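Glutathione S-transferase (Sphingobium chungbukense, PDB 6M1T) binds glutathione and, as a bacterial beta-class glutathione transferase, probably conjugates it to electrophilic compounds in detoxification. Local coordinates at residues R19-A24 and P78-A83. Sequence-based numbering, arbitrary orientation.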
ATOM      1  N   ARG A  19      -1.960  -5.865  21.200  1.00 14.97           N
ATOM      2  CA  ARG A  19      -2.899  -6.271  22.289  1.00 15.92           C
ATOM      3  C   ARG A  19      -3.562  -7.618  21.922  1.00 16.47           C
ATOM      4  O   ARG A  19      -3.750  -8.424  22.839  1.00 16.82           O
ATOM      5  CB  ARG A  19      -3.944  -5.202  22.581  1.00 14.65           C
ATOM      6  CG  ARG A  19      -3.319  -3.980  23.252  1.00 15.05           C
ATOM      7  CD  ARG A  19      -4.285  -2.911  23.691  1.00 14.80           C
ATOM      8  NE  ARG A  19      -3.494  -1.782  24.173  1.00 15.01           N
ATOM      9  CZ  ARG A  19      -3.110  -1.572  25.425  1.00 14.87           C
ATOM     10  NH1 ARG A  19      -3.497  -2.384  26.389  1.00 15.09           N
ATOM     11  NH2 ARG A  19      -2.339  -0.536  25.690  1.00 16.41           N
ATOM     12  N   GLU A  20      -3.870  -7.856  20.647  1.00 15.66           N
ATOM     13  CA  GLU A  20      -4.483  -9.118  20.154  1.00 16.54           C
ATOM     14  C   GLU A  20      -3.486 -10.282  20.245  1.00 16.63           C
ATOM     15  O   GLU A  20      -3.943 -11.453  20.403  1.00 19.84           O
ATOM     16  CB  GLU A  20      -5.075  -8.935  18.754  1.00 16.13           C
ATOM     17  CG  GLU A  20      -6.384  -8.171  18.737  1.00 15.98           C
ATOM     18  CD  GLU A  20      -7.649  -8.979  19.107  1.00 18.72           C
ATOM     19  OE1 GLU A  20      -7.615 -10.227  19.065  1.00 19.11           O
ATOM     20  OE2 GLU A  20      -8.661  -8.357  19.398  1.00 18.60           O
ATOM     21  N   THR A  21      -2.185 -10.036  20.151  1.00 16.69           N
ATOM     22  CA  THR A  21      -1.176 -11.114  20.195  1.00 17.21           C
ATOM     23  C   THR A  21      -0.575 -11.315  21.600  1.00 19.34           C
ATOM     24  O   THR A  21       0.079 -12.361  21.815  1.00 20.54           O
ATOM     25  CB  THR A  21      -0.080 -10.891  19.143  1.00 17.44           C
ATOM     26  OG1 THR A  21       0.656  -9.736  19.521  1.00 16.40           O
ATOM     27  CG2 THR A  21      -0.641 -10.786  17.740  1.00 17.19           C
ATOM     28  N   GLY A  22      -0.687 -10.340  22.500  1.00 20.76           N
ATOM     29  CA  GLY A  22      -0.107 -10.426  23.852  1.00 21.44           C
ATOM     30  C   GLY A  22       1.389 -10.157  23.846  1.00 22.90           C
ATOM     31  O   GLY A  22       2.053 -10.534  24.789  1.00 22.11           O
ATOM     32  N   ALA A  23       1.932  -9.535  22.811  1.00 22.31           N
ATOM     33  CA  ALA A  23       3.376  -9.235  22.719  1.00 25.06           C
ATOM     34  C   ALA A  23       3.746  -8.230  23.820  1.00 25.02           C
ATOM     35  O   ALA A  23       2.909  -7.399  24.188  1.00 27.36           O
ATOM     36  CB  ALA A  23       3.720  -8.702  21.354  1.00 29.82           C
ATOM     37  N   ALA A  24       4.963  -8.344  24.353  1.00 25.23           N
ATOM     38  CA  ALA A  24       5.559  -7.329  25.245  1.00 25.12           C
ATOM     39  C   ALA A  24       5.835  -6.108  24.367  1.00 22.59           C
ATOM     40  O   ALA A  24       6.483  -6.260  23.289  1.00 23.14           O
ATOM     41  CB  ALA A  24       6.823  -7.862  25.905  1.00 25.15           C
ATOM     42  N   PRO A  78       1.263 -17.097  15.653  1.00 21.35           N
ATOM     43  CA  PRO A  78       0.438 -17.814  14.685  1.00 22.93           C
ATOM     44  C   PRO A  78      -0.886 -18.316  15.282  1.00 23.14           C
ATOM     45  O   PRO A  78      -1.904 -18.329  14.619  1.00 22.98           O
ATOM     46  CB  PRO A  78       1.315 -19.006  14.272  1.00 23.86           C
ATOM     47  CG  PRO A  78       2.722 -18.621  14.623  1.00 24.42           C
ATOM     48  CD  PRO A  78       2.629 -17.633  15.758  1.00 22.70           C
ATOM     49  N   ASP A  79      -0.902 -18.697  16.554  1.00 23.39           N
ATOM     50  CA  ASP A  79      -2.168 -19.174  17.188  1.00 24.23           C
ATOM     51  C   ASP A  79      -3.285 -18.115  17.143  1.00 24.23           C
ATOM     52  O   ASP A  79      -4.495 -18.493  17.212  1.00 21.25           O
ATOM     53  CB  ASP A  79      -1.888 -19.573  18.636  1.00 26.22           C
ATOM     54  CG  ASP A  79      -1.289 -20.959  18.723  1.00 29.99           C
ATOM     55  OD1 ASP A  79      -1.462 -21.728  17.764  1.00 34.05           O
ATOM     56  OD2 ASP A  79      -0.645 -21.238  19.735  1.00 35.64           O
ATOM     57  N   ALA A  80      -2.929 -16.833  17.111  1.00 21.88           N
ATOM     58  CA  ALA A  80      -3.900 -15.719  17.068  1.00 21.92           C
ATOM     59  C   ALA A  80      -4.640 -15.718  15.731  1.00 20.88           C
ATOM     60  O   ALA A  80      -5.736 -15.138  15.708  1.00 20.07           O
ATOM     61  CB  ALA A  80      -3.196 -14.405  17.296  1.00 21.84           C
ATOM     62  N   ALA A  81      -4.028 -16.299  14.678  1.00 21.22           N
ATOM     63  CA  ALA A  81      -4.562 -16.398  13.296  1.00 23.50           C
ATOM     64  C   ALA A  81      -5.026 -15.017  12.810  1.00 20.00           C
ATOM     65  O   ALA A  81      -6.157 -14.885  12.304  1.00 19.77           O
ATOM     66  CB  ALA A  81      -5.678 -17.423  13.235  1.00 24.69           C
ATOM     67  N   LEU A  82      -4.185 -13.995  13.004  1.00 18.16           N
ATOM     68  CA  LEU A  82      -4.539 -12.605  12.621  1.00 17.41           C
ATOM     69  C   LEU A  82      -4.060 -12.391  11.191  1.00 16.74           C
ATOM     70  O   LEU A  82      -4.302 -11.306  10.650  1.00 16.51           O
ATOM     71  CB  LEU A  82      -3.860 -11.596  13.557  1.00 16.77           C
ATOM     72  CG  LEU A  82      -4.446 -11.474  14.952  1.00 17.61           C
ATOM     73  CD1 LEU A  82      -3.564 -10.592  15.801  1.00 19.47           C
ATOM     74  CD2 LEU A  82      -5.867 -10.954  14.941  1.00 16.77           C
ATOM     75  N   ALA A  83      -3.296 -13.354  10.650  1.00 18.22           N
ATOM     76  CA  ALA A  83      -2.925 -13.418   9.210  1.00 17.18           C
ATOM     77  C   ALA A  83      -2.906 -14.886   8.800  1.00 19.46           C
ATOM     78  O   ALA A  83      -2.523 -15.739   9.608  1.00 17.40           O
ATOM     79  CB  ALA A  83      -1.593 -12.794   8.965  1.00 17.56           C
TER
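T21 and A80 mark the closest pass of the two backbones, their CA atoms 6.2 Å apart: the last turn of helix 12-21 meets the loop that follows helix 66-75. Just past T21 the chain leaves the helix through G22, whose phi is positive (78°), and heads off toward strand 26-31. On the other side, 78-80 form a short 3-10 turn, closed by A81 N bonding to P78 O over 2.9 Å; A81 has a left-handed helical backbone conformation. No hydrogen bond joins the segments; side-chain carbons meet, with one looser touch on a backbone carbonyl.

L82 carries the contact with one methyl. Its CG stands anti to the carbonyl carbon, and chi2 of 172° carries CD1 on, anti to CA, to the helix end, landing 3.5 Å from T21 CG2 and 3.7 Å from E20 CB. That methyl therefore sits against two consecutive helix residues, while the side chains of T21 and L82 run obliquely past each other. A80 adds the looser touch, its CB 4.4 Å from E20 O.

In the glutathione transferase fold, helix 12-21 is the first helix of the thioredoxin-like N-terminal domain, and 78-83 belongs to the linker leading to the all-helical C-terminal domain, so here the linker packs against the end of the first domain's first helix, away from the glutathione pocket. Helix 66-75 touches both: I73 meets T21, and A74 meets L82.

T21 turns its methyl to the leucine and its hydroxyl back to its own helix, where OG1 hydrogen-bonds L18 O. E20 lends only its CB to L82; its chain bends at chi2 (-80°), and OE2 forms a salt bridge with R188 NE and a hydrogen bond with S190 OG, at the start of helix 189-198.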